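Local coordinates for protein alpha-L-rhamnosidase (Streptomyces avermitilis, PDB 3W5M) that hydrolyses terminal non-reducing alpha-L-rhamnose from citrus flavonoids and gum arabic, and binds L-rhamnose through a calcium-dependent carbohydrate-binding module, at residues P297-F309 and A369-Y381. Residues are numbered along the deposited sequence; the frame is centred on the assembly and turned at random.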
loop_
_atom_site.group_PDB
_atom_site.type_symbol
_atom_site.label_atom_id
_atom_site.label_comp_id
_atom_site.label_asym_id
_atom_site.label_seq_id
_atom_site.Cartn_x
_atom_site.Cartn_y
_atom_site.Cartn_z
ATOM N N PRO A 297 26.670 8.412 7.091
ATOM C CA PRO A 297 25.363 8.826 7.605
ATOM C C PRO A 297 24.383 8.889 6.433
ATOM O O PRO A 297 24.800 9.110 5.294
ATOM C CB PRO A 297 25.606 10.254 8.135
ATOM C CG PRO A 297 27.071 10.494 8.069
ATOM C CD PRO A 297 27.688 9.473 7.159
ATOM N N VAL A 298 23.109 8.663 6.714
ATOM C CA VAL A 298 22.049 8.692 5.703
ATOM C C VAL A 298 21.366 10.068 5.713
ATOM O O VAL A 298 21.004 10.560 6.760
ATOM C CB VAL A 298 21.017 7.587 5.975
ATOM C CG1 VAL A 298 19.832 7.697 5.007
ATOM C CG2 VAL A 298 21.678 6.217 5.862
ATOM N N ALA A 299 21.218 10.694 4.559
ATOM C CA ALA A 299 20.459 11.939 4.500
ATOM C C ALA A 299 19.197 11.630 3.699
ATOM O O ALA A 299 19.232 10.867 2.748
ATOM C CB ALA A 299 21.271 13.052 3.843
ATOM N N SER A 300 18.076 12.194 4.103
ATOM C CA SER A 300 16.831 11.894 3.443
ATOM C C SER A 300 16.048 13.162 3.125
ATOM O O SER A 300 14.843 13.162 3.245
ATOM C CB SER A 300 15.995 10.984 4.348
ATOM O OG SER A 300 16.632 9.725 4.524
ATOM N N ALA A 301 16.718 14.234 2.699
ATOM C CA ALA A 301 15.993 15.485 2.482
ATOM C C ALA A 301 15.097 15.352 1.248
ATOM O O ALA A 301 15.369 14.505 0.384
ATOM C CB ALA A 301 16.970 16.641 2.310
ATOM N N ALA A 302 14.008 16.132 1.208
ATOM C CA ALA A 302 13.183 16.329 0.000
ATOM C C ALA A 302 13.568 17.670 -0.521
ATOM O O ALA A 302 13.050 18.693 -0.049
ATOM C CB ALA A 302 11.707 16.321 0.307
ATOM N N ASN A 303 14.522 17.689 -1.440
ATOM C CA ASN A 303 15.031 18.980 -1.962
ATOM C C ASN A 303 14.116 19.670 -2.940
ATOM O O ASN A 303 13.241 19.055 -3.522
ATOM C CB ASN A 303 16.410 18.778 -2.606
ATOM C CG ASN A 303 17.491 18.439 -1.589
ATOM O OD1 ASN A 303 17.833 19.238 -0.738
ATOM N ND2 ASN A 303 18.025 17.235 -1.671
ATOM N N GLN A 304 14.315 20.977 -3.124
ATOM C CA GLN A 304 13.596 21.746 -4.113
ATOM C C GLN A 304 14.371 21.889 -5.428
ATOM O O GLN A 304 15.552 22.199 -5.413
ATOM C CB GLN A 304 13.319 23.137 -3.545
ATOM C CG GLN A 304 12.423 23.088 -2.300
ATOM C CD GLN A 304 12.173 24.470 -1.708
ATOM O OE1 GLN A 304 12.950 25.426 -1.929
ATOM N NE2 GLN A 304 11.121 24.574 -0.905
ATOM N N LEU A 305 13.697 21.640 -6.546
ATOM C CA LEU A 305 14.296 21.785 -7.885
ATOM C C LEU A 305 13.413 22.710 -8.704
ATOM O O LEU A 305 12.192 22.667 -8.586
ATOM C CB LEU A 305 14.451 20.415 -8.551
ATOM C CG LEU A 305 15.588 19.497 -8.088
ATOM C CD1 LEU A 305 15.455 18.989 -6.668
ATOM C CD2 LEU A 305 15.568 18.276 -9.019
ATOM N N ARG A 306 14.002 23.591 -9.513
ATOM C CA ARG A 306 13.163 24.521 -10.263
ATOM C C ARG A 306 13.830 24.972 -11.537
ATOM O O ARG A 306 15.057 24.903 -11.658
ATOM C CB ARG A 306 12.822 25.789 -9.449
ATOM C CG ARG A 306 14.020 26.710 -9.231
ATOM C CD ARG A 306 13.661 27.893 -8.312
ATOM N NE ARG A 306 12.430 28.595 -8.694
ATOM C CZ ARG A 306 12.358 29.628 -9.533
ATOM N NH1 ARG A 306 13.446 30.063 -10.153
ATOM N NH2 ARG A 306 11.183 30.194 -9.770
ATOM N N HIS A 307 12.991 25.474 -12.430
ATOM C CA HIS A 307 13.403 25.994 -13.717
ATOM C C HIS A 307 12.434 27.081 -14.174
ATOM O O HIS A 307 11.222 26.831 -14.272
ATOM C CB HIS A 307 13.395 24.855 -14.715
ATOM C CG HIS A 307 13.740 25.267 -16.112
ATOM N ND1 HIS A 307 14.916 25.908 -16.435
ATOM C CD2 HIS A 307 13.073 25.092 -17.277
ATOM C CE1 HIS A 307 14.959 26.120 -17.740
ATOM N NE2 HIS A 307 13.847 25.649 -18.273
ATOM N N GLU A 308 12.963 28.271 -14.482
ATOM C CA GLU A 308 12.162 29.302 -15.171
ATOM C C GLU A 308 12.385 29.286 -16.678
ATOM O O GLU A 308 13.478 28.923 -17.150
ATOM C CB GLU A 308 12.419 30.708 -14.610
ATOM C CG GLU A 308 11.838 30.866 -13.204
ATOM C CD GLU A 308 11.913 32.293 -12.657
ATOM O OE1 GLU A 308 11.670 33.250 -13.432
ATOM O OE2 GLU A 308 12.207 32.444 -11.440
ATOM N N PHE A 309 11.342 29.643 -17.410
ATOM C CA PHE A 309 11.362 29.650 -18.867
ATOM C C PHE A 309 10.304 30.615 -19.387
ATOM O O PHE A 309 9.347 30.975 -18.679
ATOM C CB PHE A 309 11.126 28.225 -19.428
ATOM C CG PHE A 309 9.867 27.574 -18.909
ATOM C CD1 PHE A 309 9.837 27.000 -17.634
ATOM C CD2 PHE A 309 8.708 27.577 -19.668
ATOM C CE1 PHE A 309 8.669 26.434 -17.159
ATOM C CE2 PHE A 309 7.535 26.997 -19.206
ATOM C CZ PHE A 309 7.514 26.435 -17.939
ATOM N N ALA A 369 6.741 34.724 -18.775
ATOM C CA ALA A 369 7.538 34.037 -17.782
ATOM C C ALA A 369 6.757 32.979 -17.009
ATOM O O ALA A 369 5.628 33.193 -16.547
ATOM C CB ALA A 369 8.206 35.029 -16.841
ATOM N N ASN A 370 7.397 31.824 -16.892
ATOM C CA ASN A 370 6.816 30.648 -16.261
ATOM C C ASN A 370 7.862 30.034 -15.337
ATOM O O ASN A 370 9.068 30.225 -15.541
ATOM C CB ASN A 370 6.413 29.607 -17.314
ATOM C CG ASN A 370 5.194 30.006 -18.116
ATOM O OD1 ASN A 370 4.097 29.522 -17.866
ATOM N ND2 ASN A 370 5.392 30.858 -19.136
ATOM N N ALA A 371 7.406 29.325 -14.305
ATOM C CA ALA A 371 8.307 28.545 -13.459
ATOM C C ALA A 371 7.716 27.129 -13.258
ATOM O O ALA A 371 6.536 26.972 -12.964
ATOM C CB ALA A 371 8.480 29.229 -12.112
ATOM N N LEU A 372 8.554 26.115 -13.434
ATOM C CA LEU A 372 8.170 24.729 -13.130
ATOM C C LEU A 372 9.075 24.297 -11.969
ATOM O O LEU A 372 10.248 24.642 -11.922
ATOM C CB LEU A 372 8.332 23.841 -14.367
ATOM C CG LEU A 372 7.977 22.364 -14.209
ATOM C CD1 LEU A 372 6.495 22.211 -13.952
ATOM C CD2 LEU A 372 8.391 21.600 -15.467
ATOM N N ALA A 373 8.520 23.581 -10.996
ATOM C CA ALA A 373 9.263 23.331 -9.776
ATOM C C ALA A 373 8.843 21.986 -9.206
ATOM O O ALA A 373 7.734 21.551 -9.468
ATOM C CB ALA A 373 8.963 24.404 -8.770
ATOM N N ALA A 374 9.716 21.353 -8.426
ATOM C CA ALA A 374 9.309 20.087 -7.772
ATOM C C ALA A 374 10.057 19.856 -6.473
ATOM O O ALA A 374 11.207 20.244 -6.352
ATOM C CB ALA A 374 9.483 18.887 -8.725
ATOM N N TYR A 375 9.392 19.206 -5.507
ATOM C CA TYR A 375 10.067 18.568 -4.397
ATOM C C TYR A 375 10.407 17.170 -4.871
ATOM O O TYR A 375 9.604 16.567 -5.580
ATOM C CB TYR A 375 9.143 18.403 -3.205
ATOM C CG TYR A 375 8.955 19.690 -2.432
ATOM C CD1 TYR A 375 9.995 20.197 -1.648
ATOM C CD2 TYR A 375 7.745 20.363 -2.456
ATOM C CE1 TYR A 375 9.842 21.384 -0.939
ATOM C CE2 TYR A 375 7.576 21.560 -1.740
ATOM C CZ TYR A 375 8.637 22.051 -0.985
ATOM O OH TYR A 375 8.544 23.246 -0.263
ATOM N N VAL A 376 11.587 16.708 -4.493
ATOM C CA VAL A 376 12.055 15.346 -4.838
ATOM C C VAL A 376 12.571 14.639 -3.580
ATOM O O VAL A 376 13.540 15.098 -2.980
ATOM C CB VAL A 376 13.188 15.396 -5.884
ATOM C CG1 VAL A 376 13.568 13.946 -6.263
ATOM C CG2 VAL A 376 12.744 16.197 -7.080
ATOM N N ALA A 377 11.947 13.512 -3.192
ATOM C CA ALA A 377 12.246 12.838 -1.910
ATOM C C ALA A 377 12.675 11.389 -2.116
ATOM O O ALA A 377 12.430 10.850 -3.172
ATOM C CB ALA A 377 10.985 12.826 -1.016
ATOM N N PRO A 378 13.258 10.748 -1.086
ATOM C CA PRO A 378 13.732 9.334 -1.215
ATOM C C PRO A 378 12.682 8.252 -1.472
ATOM O O PRO A 378 12.950 7.354 -2.281
ATOM C CB PRO A 378 14.445 9.076 0.127
ATOM C CG PRO A 378 14.768 10.458 0.652
ATOM C CD PRO A 378 13.615 11.309 0.233
ATOM N N GLY A 379 11.522 8.287 -0.779
ATOM C CA GLY A 379 10.450 7.291 -0.984
ATOM C C GLY A 379 10.920 5.853 -0.807
ATOM O O GLY A 379 11.765 5.562 0.038
ATOM N N TRP A 380 10.377 4.957 -1.625
ATOM C CA TRP A 380 10.757 3.551 -1.588
ATOM C C TRP A 380 12.061 3.331 -2.334
ATOM O O TRP A 380 12.795 2.374 -2.057
ATOM C CB TRP A 380 9.690 2.704 -2.294
ATOM C CG TRP A 380 8.380 2.575 -1.591
ATOM C CD1 TRP A 380 8.044 1.664 -0.602
ATOM C CD2 TRP A 380 7.214 3.332 -1.850
ATOM N NE1 TRP A 380 6.730 1.837 -0.246
ATOM C CE2 TRP A 380 6.197 2.850 -0.993
ATOM C CE3 TRP A 380 6.928 4.406 -2.704
ATOM C CZ2 TRP A 380 4.904 3.404 -0.963
ATOM C CZ3 TRP A 380 5.628 4.936 -2.703
ATOM C CH2 TRP A 380 4.637 4.439 -1.831
ATOM N N TYR A 381 12.349 4.205 -3.290
ATOM C CA TYR A 381 13.559 4.085 -4.090
ATOM C C TYR A 381 14.845 4.163 -3.218
ATOM O O TYR A 381 15.756 3.363 -3.375
ATOM C CB TYR A 381 13.551 5.162 -5.166
ATOM C CG TYR A 381 14.773 5.101 -6.037
ATOM C CD1 TYR A 381 14.852 4.181 -7.084
ATOM C CD2 TYR A 381 15.846 5.946 -5.789
ATOM C CE1 TYR A 381 15.991 4.114 -7.876
ATOM C CE2 TYR A 381 16.991 5.894 -6.568
ATOM C CZ TYR A 381 17.048 4.973 -7.615
ATOM O OH TYR A 381 18.202 4.914 -8.374
HETATM O O HOH W 1 16.337 15.174 -3.387
#
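Q304 and Y375 rise side by side from a non-hydrogen-bonded pair of two antiparallel strands. The glutamine chain runs extended along the tyrosine ring, Q304 CG 3.4 Å from Y375 CE1, its amide turned 55° from the ring plane. NE2 then donates to Y375 OH at 3.0 Å, the hydroxyl lying close to the amide plane, while OE1 accepts from T445 OG1; bonded at both atoms, the amide cannot easily flip. W448 meets the tyrosine ring edge-to-face.

On the same face, the R306 guanidinium passes obliquely by the small A371 methyl, NH2 3.7 Å from A371 CB. R306 CG sits between the backbone N and the carbonyl carbon (chi1 70°), and a bend at chi3 helps bring NH1 and NH2 end-on to E308 OE2, both at 3.0 Å. D455 shares NH1 and W448 O takes NE, so the buried charge is well met; E308 also receives the backbone N-H groups of G452 and F453.

Strands 303-311 and 368-377 are neighbours in an antiparallel sheet that packs on the one holding strand 398-407, as in a beta-sandwich, in the region of the N-terminal domain. Paired backbone bonds knit them from F309/N370 to L305/A374; beyond, N303 N to V376 O is weak at 3.2 Å, and a water links N303 ND2 to V376 O.

L305, A374, V376, L372 and F309 form the apolar part of the other face. L305 and V376 cross nearly at right angles, L305 CD1 3.9 Å from V376 CG2, and A374 and V376 both meet L399. Farther along, F309 folds back over N370 (chi1 54°): N370 CB makes a CH-pi contact 3.6 Å from the ring centroid, F309 CE1 touches L372 CB, and the asparagine amide, nearly parallel to the ring, gives ND2 to R366 O.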